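Local coordinates for VP1 (Polyomavirus HPyV7, PDB 4PCH), which probably serves as the major structural protein of the T=7 icosahedral polyomavirus capsid, assembling as jelly-roll pentamers and taking part in attachment to host cells, at residues B[51-56]-B[138-143]; B[145-150]-B[167-172]. All coordinates share one frame; numbering follows the deposited sequence.

Interaction 1 of 2, residues B[51-56]-B[138-143]; sequences DTLGPG and ERLKVN
Lys141 lies across Asp51 and Thr52, and its side chain changes from apolar neighbour to ionic partner along its length. Its CB is 3.5 Å from Thr52 OG1 and also approaches the carbonyl oxygen of Asp51. With CG set anti to the carbonyl carbon (chi1 -65°), the chain beyond it runs extended toward the carboxylate, CD lying against both Thr52 OG1 and Asp51 OD2, CE nearing OD2, and NZ ending 3.3 Å from Asp51 OD2 in a salt bridge whose hydrogen bond is weak. The carboxylate is tied down elsewhere too: Thr52 OG1 donates to Asp51 OD1 over 2.8 Å from above the carboxylate plane, and a water donates both to OD2 and to the carbonyl oxygen of Arg139. Beneath these side chains, the short strands 52-53 and 141-142 form a two-stranded parallel sheet, separate from the antiparallel jelly-roll framework and joining two loops of VP1. Its bonds alternate as parallel pairing requires: Lys141 N to Asp51 O (2.9 Å, N-H...O 173°), Leu53 N to Lys141 O (3.0 Å) and Asn143 N to Leu53 O (3.0 Å). Lys141 O also accepts a CA-H...O contact from Thr52. On the face away from Thr52 and Lys141, Leu53 CD1 meets Leu140 CD1 at 3.6 Å, and Ala99 of a neighbouring subunit packs on both leucines. Past the strands, Pro55 crosses Asn143 at about a right angle, its CD 3.6 Å from Asn143 CG, while Asn143 OD1 accepts a hydrogen bond from Ala145 N.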
ATOM      1  N   ASP B  51     -30.785  -8.915 -10.990  1.00 19.64           N
ATOM      2  CA  ASP B  51     -30.913  -7.479 -10.712  1.00 21.41           C
ATOM      3  C   ASP B  51     -31.566  -7.133  -9.370  1.00 21.16           C
ATOM      4  O   ASP B  51     -31.968  -5.996  -9.180  1.00 22.38           O
ATOM      5  CB  ASP B  51     -31.693  -6.791 -11.832  1.00 22.23           C
ATOM      6  CG  ASP B  51     -33.112  -7.345 -11.996  1.00 25.36           C
ATOM      7  OD1 ASP B  51     -33.483  -8.218 -11.182  1.00 26.64           O
ATOM      8  OD2 ASP B  51     -33.825  -6.926 -12.916  1.00 25.58           O
ATOM      9  N   THR B  52     -31.644  -8.092  -8.461  1.00 20.83           N
ATOM     10  CA  THR B  52     -32.474  -7.957  -7.259  1.00 21.29           C
ATOM     11  C   THR B  52     -31.749  -8.389  -6.027  1.00 20.98           C
ATOM     12  O   THR B  52     -31.217  -9.508  -5.974  1.00 21.61           O
ATOM     13  CB  THR B  52     -33.762  -8.800  -7.425  1.00 23.43           C
ATOM     14  OG1 THR B  52     -34.499  -8.324  -8.552  1.00 25.84           O
ATOM     15  CG2 THR B  52     -34.650  -8.676  -6.211  1.00 25.51           C
ATOM     16  N   LEU B  53     -31.677  -7.493  -5.035  1.00 19.27           N
ATOM     17  CA  LEU B  53     -31.193  -7.834  -3.713  1.00 20.08           C
ATOM     18  C   LEU B  53     -32.245  -8.617  -2.948  1.00 21.55           C
ATOM     19  O   LEU B  53     -33.341  -8.138  -2.764  1.00 21.34           O
ATOM     20  CB  LEU B  53     -30.840  -6.576  -2.892  1.00 19.54           C
ATOM     21  CG  LEU B  53     -29.473  -5.995  -3.197  1.00 20.12           C
ATOM     22  CD1 LEU B  53     -29.411  -5.501  -4.632  1.00 21.36           C
ATOM     23  CD2 LEU B  53     -29.202  -4.871  -2.198  1.00 21.62           C
ATOM     24  N   GLY B  54     -31.882  -9.803  -2.487  1.00 25.28           N
ATOM     25  CA  GLY B  54     -32.821 -10.663  -1.764  1.00 27.11           C
ATOM     26  C   GLY B  54     -32.431 -10.810  -0.309  1.00 24.93           C
ATOM     27  O   GLY B  54     -31.269 -10.830   0.022  1.00 23.07           O
ATOM     28  N   PRO B  55     -33.410 -10.938   0.580  1.00 27.99           N
ATOM     29  CA  PRO B  55     -33.086 -11.088   1.977  1.00 25.86           C
ATOM     30  C   PRO B  55     -32.395 -12.449   2.211  1.00 20.70           C
ATOM     31  O   PRO B  55     -32.763 -13.459   1.606  1.00 24.05           O
ATOM     32  CB  PRO B  55     -34.455 -11.009   2.660  1.00 29.14           C
ATOM     33  CG  PRO B  55     -35.400 -11.506   1.646  1.00 28.61           C
ATOM     34  CD  PRO B  55     -34.824 -11.256   0.294  1.00 28.99           C
ATOM     35  N   GLY B  56     -31.416 -12.450   3.095  1.00 20.48           N
ATOM     36  CA  GLY B  56     -30.584 -13.632   3.298  1.00 18.15           C
ATOM     37  C   GLY B  56     -29.359 -13.661   2.400  1.00 17.45           C
ATOM     38  O   GLY B  56     -28.411 -14.372   2.698  1.00 19.20           O
ATOM     39  N   GLU B 138     -33.738   2.902 -11.798  1.00 25.35           N
ATOM     40  CA  GLU B 138     -34.587   2.271 -12.825  1.00 29.07           C
ATOM     41  C   GLU B 138     -34.426   0.761 -12.937  1.00 25.21           C
ATOM     42  O   GLU B 138     -35.353   0.094 -13.373  1.00 28.00           O
ATOM     43  CB  GLU B 138     -34.310   2.889 -14.187  1.00 31.30           C
ATOM     44  CG  GLU B 138     -34.599   4.383 -14.276  1.00 40.95           C
ATOM     45  CD  GLU B 138     -36.014   4.699 -14.745  1.00 49.71           C
ATOM     46  OE1 GLU B 138     -36.260   5.855 -15.157  1.00 69.13           O
ATOM     47  OE2 GLU B 138     -36.885   3.800 -14.712  1.00 68.56           O
ATOM     48  N   ARG B 139     -33.266   0.222 -12.594  1.00 22.21           N
ATOM     49  CA  ARG B 139     -32.960  -1.185 -12.886  1.00 23.24           C
ATOM     50  C   ARG B 139     -32.581  -2.078 -11.691  1.00 22.94           C
ATOM     51  O   ARG B 139     -32.620  -3.307 -11.817  1.00 22.79           O
ATOM     52  CB  ARG B 139     -31.823  -1.255 -13.906  1.00 24.12           C
ATOM     53  CG  ARG B 139     -32.087  -0.539 -15.231  1.00 28.51           C
ATOM     54  CD  ARG B 139     -30.892  -0.732 -16.153  1.00 29.57           C
ATOM     55  NE  ARG B 139     -30.935   0.060 -17.376  1.00 39.19           N
ATOM     56  CZ  ARG B 139     -30.414   1.281 -17.541  1.00 39.19           C
ATOM     57  NH1 ARG B 139     -29.793   1.933 -16.554  1.00 35.21           N
ATOM     58  NH2 ARG B 139     -30.524   1.871 -18.717  1.00 39.83           N
ATOM     59  N   LEU B 140     -32.161  -1.491 -10.568  1.00 20.34           N
ATOM     60  CA  LEU B 140     -31.763  -2.265  -9.387  1.00 19.63           C
ATOM     61  C   LEU B 140     -32.975  -2.367  -8.483  1.00 20.90           C
ATOM     62  O   LEU B 140     -33.528  -1.351  -8.075  1.00 19.19           O
ATOM     63  CB  LEU B 140     -30.606  -1.642  -8.601  1.00 18.13           C
ATOM     64  CG  LEU B 140     -30.111  -2.479  -7.400  1.00 16.92           C
ATOM     65  CD1 LEU B 140     -29.400  -3.772  -7.844  1.00 17.98           C
ATOM     66  CD2 LEU B 140     -29.202  -1.688  -6.478  1.00 18.89           C
ATOM     67  N   LYS B 141     -33.384  -3.611  -8.231  1.00 21.27           N
ATOM     68  CA  LYS B 141     -34.567  -3.901  -7.442  1.00 21.11           C
ATOM     69  C   LYS B 141     -34.171  -4.415  -6.070  1.00 18.61           C
ATOM     70  O   LYS B 141     -33.086  -4.983  -5.886  1.00 17.70           O
ATOM     71  CB  LYS B 141     -35.432  -4.922  -8.168  1.00 26.43           C
ATOM     72  CG  LYS B 141     -35.993  -4.393  -9.491  1.00 32.09           C
ATOM     73  CD  LYS B 141     -36.267  -5.536 -10.457  1.00 41.53           C
ATOM     74  CE  LYS B 141     -36.845  -5.045 -11.779  1.00 45.60           C
ATOM     75  NZ  LYS B 141     -37.060  -6.175 -12.727  1.00 55.27           N
ATOM     76  N   VAL B 142     -35.065  -4.190  -5.100  1.00 20.06           N
ATOM     77  CA  VAL B 142     -34.804  -4.523  -3.699  1.00 18.86           C
ATOM     78  C   VAL B 142     -36.029  -5.198  -3.106  1.00 19.63           C
ATOM     79  O   VAL B 142     -37.121  -4.635  -3.119  1.00 20.38           O
ATOM     80  CB  VAL B 142     -34.494  -3.252  -2.877  1.00 21.49           C
ATOM     81  CG1 VAL B 142     -34.012  -3.632  -1.472  1.00 20.82           C
ATOM     82  CG2 VAL B 142     -33.443  -2.413  -3.593  1.00 19.84           C
ATOM     83  N   ASN B 143     -35.840  -6.403  -2.599  1.00 20.04           N
ATOM     84  CA  ASN B 143     -36.921  -7.123  -1.946  1.00 21.42           C
ATOM     85  C   ASN B 143     -37.524  -6.319  -0.782  1.00 20.12           C
ATOM     86  O   ASN B 143     -36.803  -5.669  -0.024  1.00 18.92           O
ATOM     87  CB  ASN B 143     -36.423  -8.462  -1.441  1.00 22.87           C
ATOM     88  CG  ASN B 143     -37.549  -9.308  -0.908  1.00 26.83           C
ATOM     89  OD1 ASN B 143     -37.953  -9.136   0.229  1.00 29.00           O
ATOM     90  ND2 ASN B 143     -38.077 -10.196  -1.732  1.00 29.90           N
TER
HETATM   91  O   HOH W   1     -33.250  -4.586 -14.033  1.00 18.92           O

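Interaction 2 of 2, residues B[145-150]-B[167-172]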
ATOM      1  N   ALA B 145     -38.681  -7.066   2.016  1.00 22.94           N
ATOM      2  CA  ALA B 145     -38.229  -7.405   3.377  1.00 22.35           C
ATOM      3  C   ALA B 145     -37.063  -6.560   3.840  1.00 20.55           C
ATOM      4  O   ALA B 145     -36.763  -6.488   5.048  1.00 19.87           O
ATOM      5  CB  ALA B 145     -37.895  -8.888   3.466  1.00 22.88           C
ATOM      6  N   LEU B 146     -36.401  -5.901   2.886  1.00 18.80           N
ATOM      7  CA  LEU B 146     -35.274  -5.051   3.166  1.00 16.75           C
ATOM      8  C   LEU B 146     -35.689  -3.579   3.162  1.00 15.85           C
ATOM      9  O   LEU B 146     -36.669  -3.200   2.511  1.00 18.39           O
ATOM     10  CB  LEU B 146     -34.184  -5.282   2.094  1.00 16.22           C
ATOM     11  CG  LEU B 146     -33.703  -6.717   2.018  1.00 16.41           C
ATOM     12  CD1 LEU B 146     -32.787  -6.919   0.827  1.00 18.67           C
ATOM     13  CD2 LEU B 146     -33.035  -7.161   3.309  1.00 19.64           C
ATOM     14  N   GLU B 147     -34.933  -2.749   3.873  1.00 15.70           N
ATOM     15  CA  GLU B 147     -35.198  -1.298   3.912  1.00 17.58           C
ATOM     16  C   GLU B 147     -34.849  -0.660   2.560  1.00 16.26           C
ATOM     17  O   GLU B 147     -33.648  -0.554   2.178  1.00 17.63           O
ATOM     18  CB  GLU B 147     -34.392  -0.603   5.025  1.00 18.04           C
ATOM     19  CG  GLU B 147     -35.000  -0.742   6.426  1.00 20.17           C
ATOM     20  CD  GLU B 147     -36.255   0.109   6.687  1.00 20.38           C
ATOM     21  OE1 GLU B 147     -36.693   0.888   5.827  1.00 28.03           O
ATOM     22  OE2 GLU B 147     -36.846   0.019   7.779  1.00 30.69           O
ATOM     23  N   GLY B 148     -35.892  -0.237   1.848  1.00 19.37           N
ATOM     24  CA  GLY B 148     -35.729   0.345   0.517  1.00 21.19           C
ATOM     25  C   GLY B 148     -35.180   1.765   0.656  1.00 18.52           C
ATOM     26  O   GLY B 148     -35.712   2.542   1.452  1.00 19.82           O
ATOM     27  N   PRO B 149     -34.179   2.116  -0.156  1.00 18.23           N
ATOM     28  CA  PRO B 149     -33.515   3.409  -0.065  1.00 18.78           C
ATOM     29  C   PRO B 149     -34.201   4.553  -0.775  1.00 18.43           C
ATOM     30  O   PRO B 149     -33.670   5.665  -0.740  1.00 18.74           O
ATOM     31  CB  PRO B 149     -32.197   3.149  -0.788  1.00 18.63           C
ATOM     32  CG  PRO B 149     -32.594   2.240  -1.888  1.00 18.67           C
ATOM     33  CD  PRO B 149     -33.554   1.291  -1.211  1.00 18.62           C
ATOM     34  N   GLY B 150     -35.320   4.299  -1.458  1.00 16.59           N
ATOM     35  CA  GLY B 150     -35.953   5.323  -2.275  1.00 18.78           C
ATOM     36  C   GLY B 150     -35.276   5.423  -3.633  1.00 19.22           C
ATOM     37  O   GLY B 150     -34.585   4.498  -4.051  1.00 22.72           O
ATOM     38  N   ALA B 167     -32.279  -4.541  11.712  1.00 18.57           N
ATOM     39  CA  ALA B 167     -31.352  -5.538  11.199  1.00 19.39           C
ATOM     40  C   ALA B 167     -31.414  -5.669   9.682  1.00 18.57           C
ATOM     41  O   ALA B 167     -30.689  -6.460   9.104  1.00 17.93           O
ATOM     42  CB  ALA B 167     -31.709  -6.886  11.831  1.00 20.82           C
ATOM     43  N   ASN B 168     -32.264  -4.903   9.028  1.00 16.95           N
ATOM     44  CA  ASN B 168     -32.505  -5.109   7.594  1.00 16.08           C
ATOM     45  C   ASN B 168     -32.165  -3.940   6.654  1.00 14.11           C
ATOM     46  O   ASN B 168     -32.868  -3.698   5.684  1.00 14.89           O
ATOM     47  CB  ASN B 168     -33.936  -5.552   7.397  1.00 15.89           C
ATOM     48  CG  ASN B 168     -34.954  -4.467   7.750  1.00 17.59           C
ATOM     49  OD1 ASN B 168     -34.691  -3.572   8.574  1.00 21.19           O
ATOM     50  ND2 ASN B 168     -36.114  -4.551   7.132  1.00 18.43           N
ATOM     51  N   PHE B 169     -31.091  -3.248   6.953  1.00 12.24           N
ATOM     52  CA  PHE B 169     -30.550  -2.180   6.121  1.00 12.79           C
ATOM     53  C   PHE B 169     -29.378  -2.702   5.299  1.00 12.29           C
ATOM     54  O   PHE B 169     -28.279  -2.863   5.802  1.00 12.22           O
ATOM     55  CB  PHE B 169     -30.047  -1.027   7.003  1.00 13.22           C
ATOM     56  CG  PHE B 169     -31.132  -0.139   7.542  1.00 13.02           C
ATOM     57  CD1 PHE B 169     -31.767  -0.429   8.724  1.00 13.02           C
ATOM     58  CD2 PHE B 169     -31.475   1.040   6.884  1.00 15.17           C
ATOM     59  CE1 PHE B 169     -32.755   0.402   9.216  1.00 14.92           C
ATOM     60  CE2 PHE B 169     -32.455   1.886   7.387  1.00 16.27           C
ATOM     61  CZ  PHE B 169     -33.103   1.569   8.556  1.00 15.57           C
ATOM     62  N   PRO B 170     -29.591  -2.923   3.995  1.00 11.98           N
ATOM     63  CA  PRO B 170     -28.461  -3.423   3.206  1.00 13.00           C
ATOM     64  C   PRO B 170     -27.341  -2.410   3.032  1.00 11.40           C
ATOM     65  O   PRO B 170     -27.604  -1.255   2.717  1.00 11.64           O
ATOM     66  CB  PRO B 170     -29.107  -3.725   1.838  1.00 13.71           C
ATOM     67  CG  PRO B 170     -30.544  -3.898   2.136  1.00 15.89           C
ATOM     68  CD  PRO B 170     -30.813  -2.863   3.203  1.00 13.77           C
ATOM     69  N   VAL B 171     -26.100  -2.879   3.134  1.00 11.97           N
ATOM     70  CA  VAL B 171     -24.934  -2.024   3.034  1.00 11.56           C
ATOM     71  C   VAL B 171     -24.747  -1.519   1.600  1.00 11.49           C
ATOM     72  O   VAL B 171     -24.131  -0.501   1.372  1.00 12.78           O
ATOM     73  CB  VAL B 171     -23.667  -2.752   3.538  1.00 10.29           C
ATOM     74  CG1 VAL B 171     -23.852  -3.220   4.973  1.00 12.34           C
ATOM     75  CG2 VAL B 171     -23.283  -3.915   2.631  1.00 11.69           C
ATOM     76  N   GLU B 172     -25.317  -2.245   0.633  1.00 12.10           N
ATOM     77  CA  GLU B 172     -25.302  -1.811  -0.756  1.00 11.93           C
ATOM     78  C   GLU B 172     -26.176  -0.577  -1.035  1.00 12.16           C
ATOM     79  O   GLU B 172     -26.024   0.037  -2.092  1.00 13.01           O
ATOM     80  CB  GLU B 172     -25.759  -2.938  -1.660  1.00 13.22           C
ATOM     81  CG  GLU B 172     -24.775  -4.067  -1.746  1.00 12.80           C
ATOM     82  CD  GLU B 172     -25.420  -5.336  -2.260  1.00 13.35           C
ATOM     83  OE1 GLU B 172     -25.866  -5.338  -3.415  1.00 17.01           O
ATOM     84  OE2 GLU B 172     -25.449  -6.310  -1.504  1.00 15.50           O
TER
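Glu147 CG sits over the centre of one face of the Phe169 ring, 3.6 Å from the centroid and 9° off the normal, a CH-pi contact in which the methylene approaches all six ring carbons about equally. The glutamate chain bends at chi2 (-74°), and the carboxylate plane is turned only 17° from that of the ring, close to CZ; OE1 is held by a salt bridge to Lys162. Trp174 meets the same ring edge-to-face. The second flat group, the Asn168 amide, reaches Ala145 with its ND2: the bond to Ala145 O is 2.9 Å long and nearly straight, and the acceptor lies in the amide plane. Its OD1 lies against Glu147 CG at 3.6 Å. Asn168 O accepts the N-H of Glu147, N to O 2.9 Å, so that this asparagine grips 145-150 through both its side chain and its main chain. Next along, Pro170 CG packs on Leu146 CB at 3.9 Å, and its CD lies near Glu147 O, which accepts a bond from Trp174 NE1. Neither segment forms regular helix or strand here: the arrangement is a largely buried junction between the loops before and after strand 161-163 of the jelly-roll VP1 subunit.

The two contacts follow one another along the chain, 138-143 leading into 145-150, and their centres lie about 10 Å apart on the same side of the subunit. Leu146 joins them: its CD1 approaches Leu53 O at 3.8 Å, while its CB belongs to interaction 2. Pro55 CG likewise meets Ala145 CB at 4.0 Å, and Leu53 CD2 lies 3.6 Å from Glu172 OE1, an oxygen hydrogen-bonded to Tyr47 OH. Interaction 1 is the more superficial and interaction 2 the more buried, yet both touch a neighbouring subunit, the latter where Val171 and Glu172 pack on its Pro96 and Met98. Together they illustrate how loops outside the main sheet can be fastened within one subunit of a pentamer.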